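Local coordinates for testis-expressed protein 101 (PDB 7BPS) that takes part in fertilization by controlling sperm binding to the zona pellucida and the migration of spermatozoa into the oviduct, at residues V53-K58 and M156-Q161. Numbering follows the deposited sequence.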
ATOM      1  N   VAL A  53      -3.251   5.155   4.051  1.00 29.75           N
ATOM      2  CA  VAL A  53      -2.310   5.638   3.008  1.00 33.30           C
ATOM      3  C   VAL A  53      -2.614   4.853   1.725  1.00 30.85           C
ATOM      4  O   VAL A  53      -2.719   3.633   1.791  1.00 31.24           O
ATOM      5  CB  VAL A  53      -0.850   5.469   3.458  1.00 35.16           C
ATOM      6  CG1 VAL A  53       0.133   5.994   2.420  1.00 40.21           C
ATOM      7  CG2 VAL A  53      -0.630   6.176   4.778  1.00 37.77           C
ATOM      8  N   VAL A  54      -2.776   5.549   0.609  1.00 28.97           N
ATOM      9  CA  VAL A  54      -3.036   4.949  -0.723  1.00 30.07           C
ATOM     10  C   VAL A  54      -1.933   5.398  -1.697  1.00 34.53           C
ATOM     11  O   VAL A  54      -1.808   6.640  -1.966  1.00 31.13           O
ATOM     12  CB  VAL A  54      -4.450   5.292  -1.205  1.00 28.71           C
ATOM     13  CG1 VAL A  54      -4.783   4.590  -2.479  1.00 32.17           C
ATOM     14  CG2 VAL A  54      -5.477   4.925  -0.160  1.00 32.15           C
ATOM     15  N   LEU A  55      -1.112   4.427  -2.129  1.00 33.76           N
ATOM     16  CA  LEU A  55      -0.151   4.530  -3.248  1.00 32.01           C
ATOM     17  C   LEU A  55      -0.808   3.831  -4.445  1.00 32.38           C
ATOM     18  O   LEU A  55      -0.947   2.587  -4.420  1.00 32.69           O
ATOM     19  CB  LEU A  55       1.191   3.891  -2.868  1.00 34.13           C
ATOM     20  CG  LEU A  55       1.846   4.436  -1.595  1.00 35.62           C
ATOM     21  CD1 LEU A  55       1.463   3.597  -0.377  1.00 35.13           C
ATOM     22  CD2 LEU A  55       3.360   4.506  -1.703  1.00 35.07           C
ATOM     23  N   ALA A  56      -1.263   4.615  -5.421  1.00 33.97           N
ATOM     24  CA  ALA A  56      -1.989   4.154  -6.623  1.00 33.42           C
ATOM     25  C   ALA A  56      -1.210   4.548  -7.886  1.00 33.86           C
ATOM     26  O   ALA A  56      -0.975   5.764  -8.128  1.00 32.30           O
ATOM     27  CB  ALA A  56      -3.397   4.705  -6.643  1.00 32.75           C
ATOM     28  N   SER A  57      -0.850   3.533  -8.669  1.00 34.77           N
ATOM     29  CA  SER A  57      -0.080   3.653  -9.923  1.00 38.89           C
ATOM     30  C   SER A  57      -0.853   3.035 -11.093  1.00 40.81           C
ATOM     31  O   SER A  57      -1.258   1.874 -10.987  1.00 40.17           O
ATOM     32  CB  SER A  57       1.249   3.007  -9.788  1.00 38.28           C
ATOM     33  OG  SER A  57       1.848   2.943 -11.051  1.00 42.06           O
ATOM     34  N   LYS A  58      -1.018   3.805 -12.171  1.00 40.98           N
ATOM     35  CA  LYS A  58      -1.404   3.305 -13.511  1.00 40.46           C
ATOM     36  C   LYS A  58      -0.355   3.780 -14.524  1.00 44.73           C
ATOM     37  O   LYS A  58       0.069   4.937 -14.446  1.00 39.62           O
ATOM     38  CB  LYS A  58      -2.809   3.776 -13.858  1.00 36.52           C
ATOM     39  CG  LYS A  58      -3.902   3.113 -13.038  1.00 36.90           C
ATOM     40  CD  LYS A  58      -5.265   3.256 -13.663  1.00 35.49           C
ATOM     41  CE  LYS A  58      -6.375   2.726 -12.775  1.00 37.50           C
ATOM     42  NZ  LYS A  58      -7.688   2.833 -13.453  1.00 37.68           N
ATOM     43  N   MET A 156       6.622   6.796  -8.332  1.00 35.92           N
ATOM     44  CA  MET A 156       5.856   6.587  -7.081  1.00 37.60           C
ATOM     45  C   MET A 156       6.748   6.764  -5.857  1.00 42.45           C
ATOM     46  O   MET A 156       6.305   6.269  -4.799  1.00 48.08           O
ATOM     47  CB  MET A 156       5.306   5.152  -6.997  1.00 39.97           C
ATOM     48  CG  MET A 156       4.155   4.869  -7.909  1.00 41.74           C
ATOM     49  SD  MET A 156       2.856   6.115  -7.755  1.00 43.92           S
ATOM     50  CE  MET A 156       2.216   5.605  -6.163  1.00 47.17           C
ATOM     51  N   ASP A 157       7.897   7.443  -5.972  1.00 40.21           N
ATOM     52  CA  ASP A 157       8.918   7.552  -4.892  1.00 39.75           C
ATOM     53  C   ASP A 157       8.289   8.238  -3.674  1.00 36.82           C
ATOM     54  O   ASP A 157       7.694   9.318  -3.852  1.00 36.94           O
ATOM     55  CB  ASP A 157      10.160   8.306  -5.375  1.00 43.82           C
ATOM     56  CG  ASP A 157      10.800   7.686  -6.599  1.00 42.38           C
ATOM     57  OD1 ASP A 157      11.779   6.952  -6.433  1.00 45.94           O
ATOM     58  OD2 ASP A 157      10.316   7.956  -7.689  1.00 46.49           O
ATOM     59  N   ALA A 158       8.362   7.605  -2.500  1.00 34.35           N
ATOM     60  CA  ALA A 158       7.624   8.014  -1.287  1.00 34.36           C
ATOM     61  C   ALA A 158       8.195   7.338  -0.040  1.00 33.19           C
ATOM     62  O   ALA A 158       8.847   6.302  -0.192  1.00 32.19           O
ATOM     63  CB  ALA A 158       6.177   7.652  -1.494  1.00 39.67           C
ATOM     64  N   THR A 159       7.973   7.906   1.144  1.00 32.34           N
ATOM     65  CA  THR A 159       8.136   7.227   2.453  1.00 34.30           C
ATOM     66  C   THR A 159       6.801   7.262   3.216  1.00 34.61           C
ATOM     67  O   THR A 159       6.070   8.290   3.162  1.00 34.14           O
ATOM     68  CB  THR A 159       9.083   7.883   3.469  1.00 37.07           C
ATOM     69  OG1 THR A 159       9.202   9.283   3.248  1.00 38.77           O
ATOM     70  CG2 THR A 159      10.444   7.264   3.518  1.00 45.14           C
ATOM     71  N   VAL A 160       6.569   6.208   3.979  1.00 28.41           N
ATOM     72  CA  VAL A 160       5.393   6.042   4.853  1.00 29.34           C
ATOM     73  C   VAL A 160       5.925   5.689   6.232  1.00 29.24           C
ATOM     74  O   VAL A 160       6.707   4.710   6.342  1.00 29.40           O
ATOM     75  CB  VAL A 160       4.436   4.984   4.299  1.00 28.59           C
ATOM     76  CG1 VAL A 160       3.204   4.869   5.181  1.00 31.96           C
ATOM     77  CG2 VAL A 160       4.052   5.285   2.855  1.00 29.87           C
ATOM     78  N   GLN A 161       5.572   6.495   7.226  1.00 27.65           N
ATOM     79  CA  GLN A 161       5.820   6.142   8.636  1.00 29.98           C
ATOM     80  C   GLN A 161       4.570   5.428   9.181  1.00 30.49           C
ATOM     81  O   GLN A 161       3.427   5.917   8.927  1.00 27.44           O
ATOM     82  CB  GLN A 161       6.188   7.386   9.422  1.00 29.14           C
ATOM     83  CG  GLN A 161       6.432   7.063  10.877  1.00 31.31           C
ATOM     84  CD  GLN A 161       7.263   8.101  11.578  1.00 32.36           C
ATOM     85  OE1 GLN A 161       8.246   7.762  12.224  1.00 32.45           O
ATOM     86  NE2 GLN A 161       6.868   9.352  11.466  1.00 27.58           N
TER
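Val53 and Val160 meet tip to tip between two β-sheets, each presenting both of its methyls. Val53 CG1 lies 4.0 Å from Val160 CG2, and Val53 CG2 lies 4.1 Å from Val160 CG1. Leu126 of strand 119-126 also packs against both valines. Further along strand 52-61, Leu55 holds CG beside its backbone N (chi1 -55°), and the two methyls beyond divide their contacts. CD2 comes within 4.2 Å of Ala158 CB, whereas CD1 makes a looser approach to Val160 CG2; Leu55 also touches Phe151 of strand 143-152.

Just ahead of strand 158-163, Met156 curls against the opposite backbone, its chain folded through two successive bends. Its CE sits 3.7 Å from Ala56 N and 3.9 Å from Leu55 CB, while CG packs against Ser57 CB. Ser57 meets Met156 through its CB; its OG is hydrogen-bonded to Gln39 NE2, outside the two segments.

No hydrogen bond joins the segments, whose strands run nearly antiparallel at 158° with axes 9.8 Å apart. That spacing belongs to stacked sheets rather than paired strands, strand 52-61 being hydrogen-bonded within its own sheet to 6-16 and 37-46. The buried apolar layer packs the sheets of the two tandem Ly6/uPAR domains, each a three-finger-type β fold, face to face.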